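Local coordinates for protein blood group a-and b-cleaving endo-beta-galactosidase (Streptococcus pneumoniae, PDB 2YGL) that probably binds blood group A and B antigen glycans through its tandem CBM51 modules, as part of a family 98 glycoside hydrolase that cleaves these antigens, at residues 92-95 with 99-102; 104-109 with 124-129; 150-153 with 158-161. One frame throughout, in Å; residues are numbered along the deposited sequence.

Interaction 1. Residues 92-95 with 99-102; sequences SANS and DHAV. With CA (calcium ion), chain C.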
loop_
_atom_site.group_PDB
_atom_site.type_symbol
_atom_site.label_atom_id
_atom_site.label_comp_id
_atom_site.label_asym_id
_atom_site.label_seq_id
_atom_site.Cartn_x
_atom_site.Cartn_y
_atom_site.Cartn_z
ATOM N N SER A 92 -28.322 -8.545 -24.066
ATOM C CA SER A 92 -29.269 -7.604 -24.678
ATOM C C SER A 92 -28.946 -7.251 -26.137
ATOM O O SER A 92 -29.690 -6.496 -26.773
ATOM C CB SER A 92 -29.345 -6.315 -23.848
ATOM O OG SER A 92 -28.138 -5.574 -23.953
ATOM N N ALA A 93 -27.844 -7.785 -26.661
ATOM C CA ALA A 93 -27.389 -7.456 -28.019
ATOM C C ALA A 93 -28.371 -7.887 -29.107
ATOM O O ALA A 93 -29.071 -8.891 -28.967
ATOM C CB ALA A 93 -26.015 -8.066 -28.287
ATOM N N ASN A 94 -28.416 -7.112 -30.189
ATOM C CA ASN A 94 -29.113 -7.518 -31.407
ATOM C C ASN A 94 -28.283 -8.598 -32.090
ATOM O O ASN A 94 -27.224 -8.313 -32.657
ATOM C CB ASN A 94 -29.323 -6.309 -32.336
ATOM C CG ASN A 94 -30.109 -6.648 -33.611
ATOM O OD1 ASN A 94 -30.346 -7.812 -33.937
ATOM N ND2 ASN A 94 -30.506 -5.615 -34.336
ATOM N N SER A 95 -28.756 -9.839 -32.006
ATOM C CA SER A 95 -28.094 -10.970 -32.654
ATOM C C SER A 95 -29.007 -11.633 -33.693
ATOM O O SER A 95 -28.947 -12.846 -33.897
ATOM C CB SER A 95 -27.635 -11.989 -31.609
ATOM O OG SER A 95 -28.737 -12.563 -30.928
ATOM N N ASP A 99 -24.061 -11.764 -38.885
ATOM C CA ASP A 99 -23.014 -10.738 -38.973
ATOM C C ASP A 99 -23.116 -9.721 -37.827
ATOM O O ASP A 99 -22.250 -8.857 -37.667
ATOM C CB ASP A 99 -23.029 -10.040 -40.346
ATOM C CG ASP A 99 -24.390 -9.457 -40.707
ATOM O OD1 ASP A 99 -25.310 -9.476 -39.864
ATOM O OD2 ASP A 99 -24.542 -8.971 -41.847
ATOM N N HIS A 100 -24.184 -9.836 -37.040
ATOM C CA HIS A 100 -24.375 -9.039 -35.833
ATOM C C HIS A 100 -23.820 -9.795 -34.628
ATOM O O HIS A 100 -23.814 -11.026 -34.618
ATOM C CB HIS A 100 -25.862 -8.736 -35.630
ATOM C CG HIS A 100 -26.394 -7.668 -36.536
ATOM N ND1 HIS A 100 -27.084 -6.570 -36.067
ATOM C CD2 HIS A 100 -26.332 -7.523 -37.882
ATOM C CE1 HIS A 100 -27.428 -5.800 -37.083
ATOM N NE2 HIS A 100 -26.981 -6.354 -38.195
ATOM N N ALA A 101 -23.361 -9.049 -33.620
ATOM C CA ALA A 101 -22.731 -9.613 -32.416
ATOM C C ALA A 101 -21.515 -10.501 -32.730
ATOM O O ALA A 101 -21.443 -11.661 -32.311
ATOM C CB ALA A 101 -23.762 -10.359 -31.545
ATOM N N VAL A 102 -20.567 -9.940 -33.477
ATOM C CA VAL A 102 -19.334 -10.641 -33.837
ATOM C C VAL A 102 -18.147 -9.764 -33.452
ATOM O O VAL A 102 -17.862 -8.758 -34.107
ATOM C CB VAL A 102 -19.292 -11.012 -35.346
ATOM C CG1 VAL A 102 -17.960 -11.665 -35.717
ATOM C CG2 VAL A 102 -20.450 -11.940 -35.705
HETATM CA CA CA C . -18.410 -7.025 -35.281
HETATM O O HOH W 1 -20.721 -7.294 -35.834
HETATM O O HOH W 2 -18.075 -8.000 -37.293
#
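Ser95 and His100 bring the two arms of this irregular loop closest, their CA atoms 5.3 Å apart, and no hydrogen bond joins residues 92-95 to residues 99-102. The contact is therefore one of packing, centred on Asn94 and His100. The backbone O of Asn94 lies in the plane of the imidazole at its edge, and comes within 3.3 Å of His100 CB. Asn94 CG stands anti to its own backbone N (chi1 -177°), which brings the amide alongside the ND1 side of the ring; CG lies 3.9 Å from His100 ND1, with the amide and ring planes turned 48° apart. The amide makes no bond there: its OD1 is taken by Ser96 OG, and ND1, buried by the contact, has no hydrogen-bonding partner in the model. Beyond the histidine, the methyl of Ala101 meets Ser95 CB at 4.2 Å, a small apolar touch. Ala101 itself has left-handed backbone angles, a bend just before Val102, whose carbonyl O binds calcium at 2.2 Å. A water on the same ion, 2.4 Å from it, hydrogen-bonds to Asp99 O, so this arm reaches the metal both directly and through solvent. Ala152, His155 and Asp159 supply the remaining protein ligands. Both arms belong to the long connection between strands 82-87 and 105-110, at the metal-bearing end of the module. Other loops flank it: the His100 ring meets that of Trp157, whose backbone bonds to Ala101, while Ser95 packs on Tyr128 and Ser92 on Pro33.

Interaction 2. Residues 104-109 with 124-129; sequences DRIEIE and EGFRYN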
loop_
_atom_site.group_PDB
_atom_site.type_symbol
_atom_site.label_atom_id
_atom_site.label_comp_id
_atom_site.label_asym_id
_atom_site.label_seq_id
_atom_site.Cartn_x
_atom_site.Cartn_y
_atom_site.Cartn_z
ATOM N N ASP A 104 -14.142 -9.568 -32.824
ATOM C CA ASP A 104 -12.889 -10.222 -33.186
ATOM C C ASP A 104 -11.972 -10.447 -31.985
ATOM O O ASP A 104 -11.416 -11.531 -31.824
ATOM C CB ASP A 104 -12.155 -9.421 -34.269
ATOM C CG ASP A 104 -12.701 -9.679 -35.672
ATOM O OD1 ASP A 104 -13.829 -10.209 -35.809
ATOM O OD2 ASP A 104 -11.990 -9.342 -36.645
ATOM N N ARG A 105 -11.838 -9.429 -31.136
ATOM C CA ARG A 105 -10.840 -9.444 -30.072
ATOM C C ARG A 105 -11.152 -8.443 -28.958
ATOM O O ARG A 105 -11.653 -7.348 -29.214
ATOM C CB ARG A 105 -9.468 -9.123 -30.673
ATOM C CG ARG A 105 -8.283 -9.557 -29.846
ATOM C CD ARG A 105 -7.003 -9.535 -30.676
ATOM N NE ARG A 105 -6.531 -8.187 -30.991
ATOM C CZ ARG A 105 -6.691 -7.582 -32.168
ATOM N NH1 ARG A 105 -7.319 -8.190 -33.165
ATOM N NH2 ARG A 105 -6.210 -6.363 -32.351
ATOM N N ILE A 106 -10.853 -8.838 -27.723
ATOM C CA ILE A 106 -10.862 -7.922 -26.585
ATOM C C ILE A 106 -9.489 -7.968 -25.916
ATOM O O ILE A 106 -8.967 -9.050 -25.631
ATOM C CB ILE A 106 -11.978 -8.260 -25.554
ATOM C CG1 ILE A 106 -13.366 -8.131 -26.196
ATOM C CG2 ILE A 106 -11.874 -7.346 -24.324
ATOM C CD1 ILE A 106 -14.505 -8.723 -25.369
ATOM N N GLU A 107 -8.910 -6.795 -25.678
ATOM C CA GLU A 107 -7.601 -6.699 -25.041
ATOM C C GLU A 107 -7.608 -5.779 -23.827
ATOM O O GLU A 107 -8.411 -4.847 -23.740
ATOM C CB GLU A 107 -6.549 -6.196 -26.032
ATOM C CG GLU A 107 -6.196 -7.167 -27.146
ATOM C CD GLU A 107 -5.274 -6.552 -28.189
ATOM O OE1 GLU A 107 -5.064 -5.317 -28.168
ATOM O OE2 GLU A 107 -4.759 -7.311 -29.038
ATOM N N ILE A 108 -6.704 -6.062 -22.890
ATOM C CA ILE A 108 -6.397 -5.147 -21.799
ATOM C C ILE A 108 -4.939 -4.728 -21.942
ATOM O O ILE A 108 -4.049 -5.571 -22.095
ATOM C CB ILE A 108 -6.667 -5.768 -20.401
ATOM C CG1 ILE A 108 -8.118 -6.270 -20.286
ATOM C CG2 ILE A 108 -6.330 -4.774 -19.281
ATOM C CD1 ILE A 108 -9.203 -5.191 -20.423
ATOM N N GLU A 109 -4.714 -3.419 -21.910
ATOM C CA GLU A 109 -3.399 -2.838 -22.131
ATOM C C GLU A 109 -3.016 -1.953 -20.951
ATOM O O GLU A 109 -3.838 -1.174 -20.462
ATOM C CB GLU A 109 -3.419 -2.021 -23.426
ATOM C CG GLU A 109 -2.081 -1.459 -23.873
ATOM C CD GLU A 109 -2.166 -0.785 -25.234
ATOM O OE1 GLU A 109 -2.490 -1.471 -26.226
ATOM O OE2 GLU A 109 -1.910 0.434 -25.311
ATOM N N GLU A 124 -11.304 -17.006 -32.738
ATOM C CA GLU A 124 -12.402 -16.579 -33.606
ATOM C C GLU A 124 -13.215 -15.440 -32.977
ATOM O O GLU A 124 -14.083 -14.848 -33.627
ATOM C CB GLU A 124 -13.286 -17.777 -34.007
ATOM C CG GLU A 124 -14.057 -18.480 -32.872
ATOM C CD GLU A 124 -13.171 -19.289 -31.929
ATOM O OE1 GLU A 124 -12.580 -18.690 -31.004
ATOM O OE2 GLU A 124 -13.069 -20.527 -32.106
ATOM N N GLY A 125 -12.915 -15.135 -31.716
ATOM C CA GLY A 125 -13.524 -14.007 -31.014
ATOM C C GLY A 125 -14.769 -14.358 -30.222
ATOM O O GLY A 125 -14.904 -15.478 -29.728
ATOM N N PHE A 126 -15.676 -13.391 -30.097
ATOM C CA PHE A 126 -16.923 -13.586 -29.357
ATOM C C PHE A 126 -18.143 -13.506 -30.260
ATOM O O PHE A 126 -18.223 -12.650 -31.142
ATOM C CB PHE A 126 -17.057 -12.571 -28.214
ATOM C CG PHE A 126 -16.073 -12.779 -27.094
ATOM C CD1 PHE A 126 -14.809 -12.192 -27.142
ATOM C CD2 PHE A 126 -16.408 -13.560 -25.991
ATOM C CE1 PHE A 126 -13.896 -12.384 -26.109
ATOM C CE2 PHE A 126 -15.500 -13.758 -24.951
ATOM C CZ PHE A 126 -14.245 -13.169 -25.008
ATOM N N ARG A 127 -19.082 -14.418 -30.024
ATOM C CA ARG A 127 -20.400 -14.396 -30.651
ATOM C C ARG A 127 -21.451 -14.182 -29.563
ATOM O O ARG A 127 -21.116 -14.125 -28.377
ATOM C CB ARG A 127 -20.670 -15.710 -31.396
ATOM C CG ARG A 127 -19.635 -16.083 -32.456
ATOM C CD ARG A 127 -19.696 -15.163 -33.670
ATOM N NE ARG A 127 -18.762 -15.579 -34.720
ATOM C CZ ARG A 127 -17.480 -15.222 -34.782
ATOM N NH1 ARG A 127 -16.946 -14.428 -33.855
ATOM N NH2 ARG A 127 -16.727 -15.661 -35.780
ATOM N N TYR A 128 -22.715 -14.075 -29.968
ATOM C CA TYR A 128 -23.816 -13.785 -29.049
ATOM C C TYR A 128 -23.928 -14.817 -27.924
ATOM O O TYR A 128 -24.335 -14.484 -26.813
ATOM C CB TYR A 128 -25.145 -13.701 -29.814
ATOM C CG TYR A 128 -25.811 -15.043 -30.015
ATOM C CD1 TYR A 128 -25.395 -15.904 -31.031
ATOM C CD2 TYR A 128 -26.840 -15.465 -29.168
ATOM C CE1 TYR A 128 -25.992 -17.144 -31.209
ATOM C CE2 TYR A 128 -27.442 -16.706 -29.336
ATOM C CZ TYR A 128 -27.012 -17.538 -30.360
ATOM O OH TYR A 128 -27.599 -18.766 -30.533
ATOM N N ASN A 129 -23.571 -16.065 -28.226
ATOM C CA ASN A 129 -23.675 -17.161 -27.267
ATOM C C ASN A 129 -22.325 -17.655 -26.737
ATOM O O ASN A 129 -22.250 -18.724 -26.124
ATOM C CB ASN A 129 -24.481 -18.326 -27.865
ATOM C CG ASN A 129 -23.781 -18.983 -29.046
ATOM O OD1 ASN A 129 -23.051 -18.331 -29.796
ATOM N ND2 ASN A 129 -24.011 -20.283 -29.222
HETATM O O HOH W 3 -14.572 -12.814 -35.494
#
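Ile106 and Phe126 make the apolar centre of this contact, while Asp104 brings the start of the strand against the loop at Gly125. Ile106 sends its longer branch across: CG1 sits beside the backbone N, and the extended second torsion (chi2 168°) carries Ile106 CD1 to the CD1 and CE1 atoms of Phe126, 3.8 Å from CE1. The methyl approaches the ring obliquely, and the two side chains cross at about a right angle. The CA-CB bond of Phe126 runs past the strand, but with CG beside the backbone N (chi1 -69°) the end of the ring comes nearer to Ile106. Both residues also touch Ile87 of strand 82-87, so the pair belongs to the buried interior.

Asp104 contributes its backbone to the direct contact, its carbonyl O lying 3.4 Å from Gly125 CA. The chain is closest here, and Gly125 has backbone angles that call for glycine, in a place where Asp104 O lies too near for a side chain. The CA-CB bond of Asp104 points away from the loop, yet a water ties the carboxylate back by donating to Asp104 OD1 at 2.7 Å and to Glu124 O at 2.8 Å. Glu124 O also accepts a bond from Arg127 NH1 (2.9 Å, N-H...O 143°), whose donor is tilted out of the carbonyl plane. Arg127 thus fixes the same carbonyl that the water grips. Arg127 NH1 lies 5.6 Å from Asp104 OD1, too far for a salt bridge, but its charge may favour the carboxylate. Asp104 and Arg105 together face Phe151 of the adjacent strand, a classic beta bulge where strand 105-110 enters the antiparallel sheet of this beta-sandwich module.

Interaction 3. Residues 150-153 with 158-161; sequences SFAG and GDEV. With CA (calcium ion), chain C.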
loop_
_atom_site.group_PDB
_atom_site.type_symbol
_atom_site.label_atom_id
_atom_site.label_comp_id
_atom_site.label_asym_id
_atom_site.label_seq_id
_atom_site.Cartn_x
_atom_site.Cartn_y
_atom_site.Cartn_z
ATOM N N SER A 150 -11.638 -3.074 -27.383
ATOM C CA SER A 150 -12.499 -4.051 -28.052
ATOM C C SER A 150 -12.503 -3.863 -29.565
ATOM O O SER A 150 -12.692 -2.752 -30.067
ATOM C CB SER A 150 -13.924 -4.034 -27.483
ATOM O OG SER A 150 -14.484 -2.737 -27.513
ATOM N N PHE A 151 -12.288 -4.966 -30.278
ATOM C CA PHE A 151 -12.145 -4.948 -31.733
ATOM C C PHE A 151 -13.383 -5.530 -32.422
ATOM O O PHE A 151 -13.701 -6.712 -32.264
ATOM C CB PHE A 151 -10.869 -5.691 -32.155
ATOM C CG PHE A 151 -9.591 -4.987 -31.758
ATOM C CD1 PHE A 151 -9.038 -5.168 -30.491
ATOM C CD2 PHE A 151 -8.937 -4.146 -32.656
ATOM C CE1 PHE A 151 -7.857 -4.519 -30.120
ATOM C CE2 PHE A 151 -7.752 -3.493 -32.297
ATOM C CZ PHE A 151 -7.214 -3.680 -31.025
ATOM N N ALA A 152 -14.070 -4.680 -33.184
ATOM C CA ALA A 152 -15.350 -5.019 -33.813
ATOM C C ALA A 152 -15.226 -5.923 -35.032
ATOM O O ALA A 152 -16.154 -6.667 -35.349
ATOM C CB ALA A 152 -16.107 -3.748 -34.186
ATOM N N GLY A 153 -14.094 -5.848 -35.726
ATOM C CA GLY A 153 -13.915 -6.600 -36.964
ATOM C C GLY A 153 -14.615 -5.936 -38.133
ATOM O O GLY A 153 -14.553 -4.714 -38.283
ATOM N N GLY A 158 -24.360 -4.861 -33.389
ATOM C CA GLY A 158 -24.640 -5.761 -32.266
ATOM C C GLY A 158 -23.477 -6.069 -31.334
ATOM O O GLY A 158 -23.602 -6.918 -30.449
ATOM N N ASP A 159 -22.354 -5.376 -31.517
ATOM C CA ASP A 159 -21.153 -5.627 -30.713
ATOM C C ASP A 159 -21.213 -4.967 -29.336
ATOM O O ASP A 159 -20.409 -4.089 -29.014
ATOM C CB ASP A 159 -19.897 -5.186 -31.462
ATOM C CG ASP A 159 -19.642 -6.006 -32.710
ATOM O OD1 ASP A 159 -20.314 -7.041 -32.924
ATOM O OD2 ASP A 159 -18.749 -5.611 -33.485
ATOM N N GLU A 160 -22.166 -5.421 -28.526
ATOM C CA GLU A 160 -22.379 -4.896 -27.186
ATOM C C GLU A 160 -21.387 -5.531 -26.216
ATOM O O GLU A 160 -21.741 -6.438 -25.455
ATOM C CB GLU A 160 -23.822 -5.168 -26.732
ATOM C CG GLU A 160 -24.899 -4.541 -27.613
ATOM C CD GLU A 160 -25.067 -3.055 -27.373
ATOM O OE1 GLU A 160 -25.141 -2.637 -26.197
ATOM O OE2 GLU A 160 -25.135 -2.304 -28.367
ATOM N N VAL A 161 -20.140 -5.062 -26.260
ATOM C CA VAL A 161 -19.096 -5.566 -25.372
ATOM C C VAL A 161 -19.302 -5.009 -23.971
ATOM O O VAL A 161 -19.433 -3.795 -23.784
ATOM C CB VAL A 161 -17.665 -5.231 -25.885
ATOM C CG1 VAL A 161 -16.611 -5.502 -24.809
ATOM C CG2 VAL A 161 -17.346 -6.033 -27.137
HETATM CA CA CA C . -18.410 -7.025 -35.281
HETATM O O HOH W 2 -18.075 -8.000 -37.293
HETATM O O HOH W 1 -20.721 -7.294 -35.834
#
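Ala152 and Asp159 meet beside the calcium ion, Ala152 CB lying 3.3 Å from Asp159 OD2. The aspartate's CG lies beside its own backbone N (chi1 -65°), and chi2 of -10° turns OD1 back toward CA and OD2 outward to the metal, 2.3 Å away. Ala152 contributes its carbonyl O, also at 2.3 Å. These two oxygens stand 3.4 Å apart, held together by the shared cation and not by a hydrogen bond. Farther from the ion, Ser150 faces Val161. The serine OG occupies the position between backbone N and carbonyl carbon, while its CB packs against both valine methyls, 4.0 Å from Val161 CG2 and 4.1 Å from Val161 CG1. Val161 CG1 is anti to the backbone N, which spreads the two methyls across Ser150 CB. Successive inverse gamma turns centred on Asp159 and Glu160 kink the chain. With Val102 O, His155 O and two waters, the pair completes a six-oxygen calcium site, three of its ligands backbone carbonyls, at one end of a beta-sandwich carbohydrate-binding module.

Overall arrangement
From the N terminus, interaction 1 closes a short irregular loop within the connection between strands 82-87 and 105-110. Interaction 2 follows, folding the loop after strand 113-117 back on the start of strand 105-110. Interaction 3 then closes the short loop between strands 145-151 and 160-171. The three are in series, none crossing or enclosing another, yet they meet in space. Calcium and two waters are shared by interactions 1 and 3, and Val102 N probably bonds to Asp159 OD1. Interactions 2 and 3 adjoin through neighbouring strands of one sheet, with Arg105 O probably bonded to Phe151 N. Arg127 and Tyr128 pack residues 124-129 against the arm 99-102.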